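Local coordinates for protein alternansucrase (Leuconostoc mesenteroides, PDB 6HVG) that belongs to glycosyl hydrolase family 70, combining a circularly permuted (beta/alpha)8 barrel with choline-binding-type cell wall repeats, at residues Q593-H598 against D1114-G1119; Q939-L944 against W1007-A1012. All coordinates share one frame; numbering follows the deposited sequence.

Contact 1 (Q593-H598 against D1114-G1119); sequences QLNWLH and DRYDLG
Trp596, on the barrel helix 587-601, packs against Arg1115 and Tyr1116, neighbours in the loop between helices 1102-1105 and 1135-1147. The contact joins helix and loop within the (beta/alpha)8 barrel, whose closed fold brings together segments that the permuted chain order leaves more than 500 residues apart. CG of Trp596 lies anti to the backbone N (chi1 -169°), which sends the indole out toward the loop. Arg1115 occupies one face of the indole along its length: CB sits over the five-membered ring, 4.0 Å from its centroid, and the chain then bends at chi3 to lay the guanidinium over the CD2-CE3 side of the indole, with NH1 above CE3, planes 25° apart and CZ 4.2 Å from the six-membered centroid. This is an off-centre cation-pi stack. The edge of the same indole turns to the face of Tyr1116, where Trp596 CD1 comes 3.9 Å from CE2 of the tyrosine.

Polar groups fix both loop side chains. NH1 of Arg1115 donates to OE1 of Gln593 over 2.6 Å, reaching it from above the amide plane, while NH2 forms a salt bridge with Glu592, so two successive helix residues grip one guanidinium. Glu592 is also hydrogen-bonded to the hydroxyl of Tyr1116. The amide of Asn595 is shared between loops, its OD1 accepting from the backbone N of Phe1211 and its ND2 donating to Tyr1116 OH in a long, nearly straight bond of 3.3 Å. A calcium ion lies about 9 Å from the side chain of Gln593. At the indole rim, Trp596 NE1 donates to the carbonyl O of Arg1115 over 3.0 Å, the acceptor tilted out of the ring plane.

Contact 2 (Q939-L944 against W1007-A1012); sequences QLYRAL and WVPVGA
Arg942 and Val1008 form the hydrogen-bonded pair of a short antiparallel ladder between strands 940-947 and 1003-1009, consistent with the all-beta domain C of the family. Their backbones exchange two bonds, Arg942 N to Val1008 O and Val1008 N to Arg942 O, the latter almost straight at 177°; Val1010 N adds a third, to Leu940 O.

The Arg942 side chain sets out from CB, which meets Val1010 CG1 at 3.6 Å. Its CG stands between the backbone N and the carbonyl carbon (chi1 65°) and rests on the same methyl, also close to Val1008 O. CD then passes 3.7 Å from Val1008 CG2, which lies over one face of the guanidinium, 3.4 Å from NE. That NE makes a salt bridge with Asp958, whose other oxygen accepts from Gly1011 N. The chain bends at chi2 and then runs extended along its own strand, so that NH1 donates to Ala943 O at 3.1 Å, the acceptor nearly in the guanidinium plane; NH1 also reaches Tyr955 O.

On the opposite face of the sheet from Arg942, Ala943 CB sits 3.8 Å from the centroid of the six-membered ring of Trp1007, almost on its normal, a CH-pi contact. Pro1009 CB makes another with the Tyr941 ring. The buried arginine thus has a hydrophobic face against valine and a polar rim met by carboxylate and carbonyls, which would probably favour its charged form.

In the fold
Both contacts are buried, but they lie in different parts of the fold, with centres 49 Å apart and nearest atoms about 36 Å apart. Contact 2 is nested along the chain inside the long loop that contact 1 closes. Contact 1, the nearer to the centre of the chain, fastens a helix to a loop within the barrel; contact 2 pairs neighbouring strands of an antiparallel sheet, with some partly exposed residues. An arginine is prominent in each. Against the helix, every hydrogen bond across the contact uses at least one side chain, whereas across the strands the bonding is entirely backbone, leaving side chains to pack on the sheet's faces.

Contact 1 (Q593-H598 against D1114-G1119)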
loop_
_atom_site.group_PDB
_atom_site.type_symbol
_atom_site.label_atom_id
_atom_site.label_comp_id
_atom_site.label_asym_id
_atom_site.label_seq_id
_atom_site.Cartn_x
_atom_site.Cartn_y
_atom_site.Cartn_z
ATOM N N GLN A 593 -23.589 -14.163 2.309
ATOM C CA GLN A 593 -23.446 -12.952 1.515
ATOM C C GLN A 593 -24.756 -12.653 0.767
ATOM O O GLN A 593 -25.102 -11.501 0.564
ATOM C CB GLN A 593 -22.302 -13.066 0.517
ATOM C CG GLN A 593 -20.930 -13.307 1.084
ATOM C CD GLN A 593 -20.352 -12.128 1.800
ATOM O OE1 GLN A 593 -20.996 -11.112 2.056
ATOM N NE2 GLN A 593 -19.107 -12.260 2.113
ATOM N N LEU A 594 -25.456 -13.698 0.336
ATOM C CA LEU A 594 -26.765 -13.526 -0.290
ATOM C C LEU A 594 -27.799 -13.037 0.714
ATOM O O LEU A 594 -28.656 -12.229 0.377
ATOM C CB LEU A 594 -27.233 -14.854 -0.907
ATOM C CG LEU A 594 -28.605 -14.858 -1.588
ATOM C CD1 LEU A 594 -28.602 -13.869 -2.753
ATOM C CD2 LEU A 594 -28.949 -16.273 -2.029
ATOM N N ASN A 595 -27.744 -13.566 1.940
ATOM C CA ASN A 595 -28.636 -13.117 3.018
ATOM C C ASN A 595 -28.460 -11.623 3.249
ATOM O O ASN A 595 -29.442 -10.884 3.316
ATOM C CB ASN A 595 -28.355 -13.879 4.320
ATOM C CG ASN A 595 -29.510 -13.813 5.317
ATOM O OD1 ASN A 595 -30.550 -14.447 5.114
ATOM N ND2 ASN A 595 -29.338 -13.049 6.394
ATOM N N TRP A 596 -27.197 -11.193 3.329
ATOM C CA TRP A 596 -26.860 -9.787 3.501
ATOM C C TRP A 596 -27.360 -8.966 2.343
ATOM O O TRP A 596 -27.896 -7.872 2.534
ATOM C CB TRP A 596 -25.356 -9.633 3.626
ATOM C CG TRP A 596 -24.871 -8.274 4.060
ATOM C CD1 TRP A 596 -25.488 -7.414 4.902
ATOM C CD2 TRP A 596 -23.626 -7.676 3.721
ATOM N NE1 TRP A 596 -24.715 -6.298 5.089
ATOM C CE2 TRP A 596 -23.564 -6.443 4.370
ATOM C CE3 TRP A 596 -22.569 -8.056 2.904
ATOM C CZ2 TRP A 596 -22.477 -5.586 4.246
ATOM C CZ3 TRP A 596 -21.483 -7.195 2.772
ATOM C CH2 TRP A 596 -21.443 -5.988 3.455
ATOM N N LEU A 597 -27.189 -9.498 1.141
ATOM C CA LEU A 597 -27.653 -8.827 -0.079
ATOM C C LEU A 597 -29.151 -8.662 -0.084
ATOM O O LEU A 597 -29.649 -7.621 -0.470
ATOM C CB LEU A 597 -27.235 -9.606 -1.312
ATOM C CG LEU A 597 -27.693 -9.057 -2.652
ATOM C CD1 LEU A 597 -27.157 -7.650 -2.892
ATOM C CD2 LEU A 597 -27.256 -10.013 -3.747
ATOM N N HIS A 598 -29.874 -9.684 0.334
ATOM C CA HIS A 598 -31.326 -9.586 0.442
ATOM C C HIS A 598 -31.665 -8.516 1.445
ATOM O O HIS A 598 -32.528 -7.675 1.190
ATOM C CB HIS A 598 -31.915 -10.913 0.882
ATOM C CG HIS A 598 -33.401 -10.898 1.035
ATOM N ND1 HIS A 598 -34.260 -11.155 -0.013
ATOM C CD2 HIS A 598 -34.177 -10.718 2.127
ATOM C CE1 HIS A 598 -35.504 -11.112 0.423
ATOM N NE2 HIS A 598 -35.481 -10.851 1.720
ATOM N N ASP A 1114 -19.920 -4.751 12.363
ATOM C CA ASP A 1114 -21.236 -5.369 12.206
ATOM C C ASP A 1114 -21.808 -5.026 10.837
ATOM O O ASP A 1114 -22.077 -3.861 10.530
ATOM C CB ASP A 1114 -22.158 -4.851 13.300
ATOM C CG ASP A 1114 -23.429 -5.664 13.453
ATOM O OD1 ASP A 1114 -23.784 -6.434 12.534
ATOM O OD2 ASP A 1114 -24.056 -5.563 14.517
ATOM N N ARG A 1115 -21.984 -6.036 9.995
ATOM C CA ARG A 1115 -22.421 -5.783 8.613
ATOM C C ARG A 1115 -23.880 -5.328 8.534
ATOM O O ARG A 1115 -24.277 -4.704 7.547
ATOM C CB ARG A 1115 -22.256 -7.020 7.758
ATOM C CG ARG A 1115 -20.886 -7.646 7.862
ATOM C CD ARG A 1115 -20.588 -8.592 6.728
ATOM N NE ARG A 1115 -21.590 -9.618 6.643
ATOM C CZ ARG A 1115 -21.703 -10.435 5.611
ATOM N NH1 ARG A 1115 -20.857 -10.358 4.591
ATOM N NH2 ARG A 1115 -22.668 -11.341 5.613
ATOM N N TYR A 1116 -24.683 -5.651 9.548
ATOM C CA TYR A 1116 -26.099 -5.374 9.508
ATOM C C TYR A 1116 -26.520 -4.137 10.308
ATOM O O TYR A 1116 -27.688 -3.739 10.241
ATOM C CB TYR A 1116 -26.865 -6.577 10.016
ATOM C CG TYR A 1116 -26.813 -7.769 9.101
ATOM C CD1 TYR A 1116 -25.747 -8.643 9.142
ATOM C CD2 TYR A 1116 -27.862 -8.047 8.234
ATOM C CE1 TYR A 1116 -25.698 -9.751 8.320
ATOM C CE2 TYR A 1116 -27.833 -9.156 7.411
ATOM C CZ TYR A 1116 -26.742 -10.005 7.460
ATOM O OH TYR A 1116 -26.711 -11.098 6.630
ATOM N N ASP A 1117 -25.602 -3.545 11.074
ATOM C CA ASP A 1117 -25.887 -2.319 11.825
ATOM C C ASP A 1117 -25.648 -1.116 10.922
ATOM O O ASP A 1117 -24.502 -0.725 10.671
ATOM C CB ASP A 1117 -24.989 -2.236 13.051
ATOM C CG ASP A 1117 -25.355 -1.109 13.987
ATOM O OD1 ASP A 1117 -26.103 -0.218 13.588
ATOM O OD2 ASP A 1117 -24.868 -1.093 15.134
ATOM N N LEU A 1118 -26.739 -0.513 10.444
ATOM C CA LEU A 1118 -26.674 0.663 9.568
ATOM C C LEU A 1118 -27.064 1.979 10.291
ATOM O O LEU A 1118 -27.407 2.978 9.653
ATOM C CB LEU A 1118 -27.561 0.429 8.351
ATOM C CG LEU A 1118 -26.947 -0.507 7.279
ATOM C CD1 LEU A 1118 -27.098 -1.976 7.634
ATOM C CD2 LEU A 1118 -27.541 -0.249 5.903
ATOM N N GLY A 1119 -26.964 1.974 11.617
ATOM C CA GLY A 1119 -27.200 3.167 12.414
ATOM C C GLY A 1119 -28.283 3.019 13.476
ATOM O O GLY A 1119 -28.859 4.015 13.903
#

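Contact 2 (Q939-L944 against W1007-A1012)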
loop_
_atom_site.group_PDB
_atom_site.type_symbol
_atom_site.label_atom_id
_atom_site.label_comp_id
_atom_site.label_asym_id
_atom_site.label_seq_id
_atom_site.Cartn_x
_atom_site.Cartn_y
_atom_site.Cartn_z
ATOM N N GLN A 939 -28.289 25.970 -39.478
ATOM C CA GLN A 939 -28.868 26.180 -38.164
ATOM C C GLN A 939 -28.025 27.126 -37.299
ATOM O O GLN A 939 -26.806 27.168 -37.414
ATOM C CB GLN A 939 -28.984 24.832 -37.455
ATOM C CG GLN A 939 -29.734 24.879 -36.144
ATOM C CD GLN A 939 -30.419 23.570 -35.831
ATOM O OE1 GLN A 939 -30.261 22.576 -36.545
ATOM N NE2 GLN A 939 -31.189 23.564 -34.755
ATOM N N LEU A 940 -28.688 27.860 -36.416
ATOM C CA LEU A 940 -28.010 28.735 -35.475
ATOM C C LEU A 940 -27.693 27.961 -34.227
ATOM O O LEU A 940 -28.568 27.271 -33.671
ATOM C CB LEU A 940 -28.879 29.936 -35.120
ATOM C CG LEU A 940 -28.142 31.118 -34.488
ATOM C CD1 LEU A 940 -27.208 31.768 -35.503
ATOM C CD2 LEU A 940 -29.099 32.168 -33.951
ATOM N N TYR A 941 -26.440 28.066 -33.794
ATOM C CA TYR A 941 -25.975 27.433 -32.564
ATOM C C TYR A 941 -25.479 28.511 -31.577
ATOM O O TYR A 941 -25.019 29.565 -31.987
ATOM C CB TYR A 941 -24.862 26.425 -32.875
ATOM C CG TYR A 941 -25.360 25.079 -33.339
ATOM C CD1 TYR A 941 -25.841 24.895 -34.624
ATOM C CD2 TYR A 941 -25.350 23.985 -32.491
ATOM C CE1 TYR A 941 -26.312 23.666 -35.037
ATOM C CE2 TYR A 941 -25.813 22.750 -32.903
ATOM C CZ TYR A 941 -26.298 22.603 -34.179
ATOM O OH TYR A 941 -26.765 21.370 -34.561
ATOM N N ARG A 942 -25.617 28.239 -30.280
ATOM C CA ARG A 942 -25.124 29.134 -29.232
ATOM C C ARG A 942 -24.272 28.402 -28.213
ATOM O O ARG A 942 -24.485 27.227 -27.945
ATOM C CB ARG A 942 -26.279 29.828 -28.507
ATOM C CG ARG A 942 -27.228 28.937 -27.700
ATOM C CD ARG A 942 -26.799 28.761 -26.258
ATOM N NE ARG A 942 -27.833 28.113 -25.445
ATOM C CZ ARG A 942 -27.701 27.846 -24.147
ATOM N NH1 ARG A 942 -26.562 28.114 -23.504
ATOM N NH2 ARG A 942 -28.701 27.305 -23.464
ATOM N N ALA A 943 -23.301 29.109 -27.654
ATOM C CA ALA A 943 -22.390 28.535 -26.677
ATOM C C ALA A 943 -23.081 28.210 -25.365
ATOM O O ALA A 943 -23.895 28.971 -24.896
ATOM C CB ALA A 943 -21.223 29.494 -26.435
ATOM N N LEU A 944 -22.754 27.050 -24.818
ATOM C CA LEU A 944 -23.136 26.680 -23.468
ATOM C C LEU A 944 -22.018 27.042 -22.475
ATOM O O LEU A 944 -22.274 27.485 -21.351
ATOM C CB LEU A 944 -23.393 25.172 -23.418
ATOM C CG LEU A 944 -23.945 24.601 -22.111
ATOM C CD1 LEU A 944 -25.439 24.898 -21.983
ATOM C CD2 LEU A 944 -23.701 23.106 -22.063
ATOM N N TRP A 1007 -21.076 23.952 -27.633
ATOM C CA TRP A 1007 -22.092 24.651 -28.390
ATOM C C TRP A 1007 -23.356 23.798 -28.522
ATOM O O TRP A 1007 -23.304 22.567 -28.718
ATOM C CB TRP A 1007 -21.551 25.009 -29.765
ATOM C CG TRP A 1007 -20.480 26.042 -29.697
ATOM C CD1 TRP A 1007 -19.189 25.846 -29.388
ATOM C CD2 TRP A 1007 -20.622 27.433 -29.958
ATOM N NE1 TRP A 1007 -18.499 27.033 -29.432
ATOM C CE2 TRP A 1007 -19.369 28.024 -29.777
ATOM C CE3 TRP A 1007 -21.695 28.239 -30.315
ATOM C CZ2 TRP A 1007 -19.155 29.382 -29.941
ATOM C CZ3 TRP A 1007 -21.479 29.596 -30.484
ATOM C CH2 TRP A 1007 -20.223 30.151 -30.301
ATOM N N VAL A 1008 -24.498 24.460 -28.424
ATOM C CA VAL A 1008 -25.777 23.795 -28.510
ATOM C C VAL A 1008 -26.670 24.552 -29.491
ATOM O O VAL A 1008 -26.490 25.750 -29.692
ATOM C CB VAL A 1008 -26.454 23.688 -27.110
ATOM C CG1 VAL A 1008 -25.590 22.886 -26.141
ATOM C CG2 VAL A 1008 -26.767 25.068 -26.526
ATOM N N PRO A 1009 -27.654 23.861 -30.083
ATOM C CA PRO A 1009 -28.565 24.560 -30.959
ATOM C C PRO A 1009 -29.491 25.504 -30.213
ATOM O O PRO A 1009 -30.026 25.120 -29.167
ATOM C CB PRO A 1009 -29.389 23.434 -31.621
ATOM C CG PRO A 1009 -28.949 22.159 -31.042
ATOM C CD PRO A 1009 -27.946 22.422 -29.978
ATOM N N VAL A 1010 -29.693 26.710 -30.764
ATOM C CA VAL A 1010 -30.666 27.637 -30.222
ATOM C C VAL A 1010 -32.046 27.131 -30.526
ATOM O O VAL A 1010 -32.229 26.389 -31.478
ATOM C CB VAL A 1010 -30.544 29.075 -30.784
ATOM C CG1 VAL A 1010 -29.108 29.557 -30.729
ATOM C CG2 VAL A 1010 -31.092 29.174 -32.188
ATOM N N GLY A 1011 -33.010 27.573 -29.722
ATOM C CA GLY A 1011 -34.415 27.224 -29.899
ATOM C C GLY A 1011 -34.855 26.001 -29.125
ATOM O O GLY A 1011 -35.915 25.442 -29.399
ATOM N N ALA A 1012 -34.039 25.569 -28.167
ATOM C CA ALA A 1012 -34.384 24.422 -27.339
ATOM C C ALA A 1012 -35.497 24.773 -26.354
ATOM O O ALA A 1012 -35.367 25.708 -25.571
ATOM C CB ALA A 1012 -33.153 23.930 -26.587
#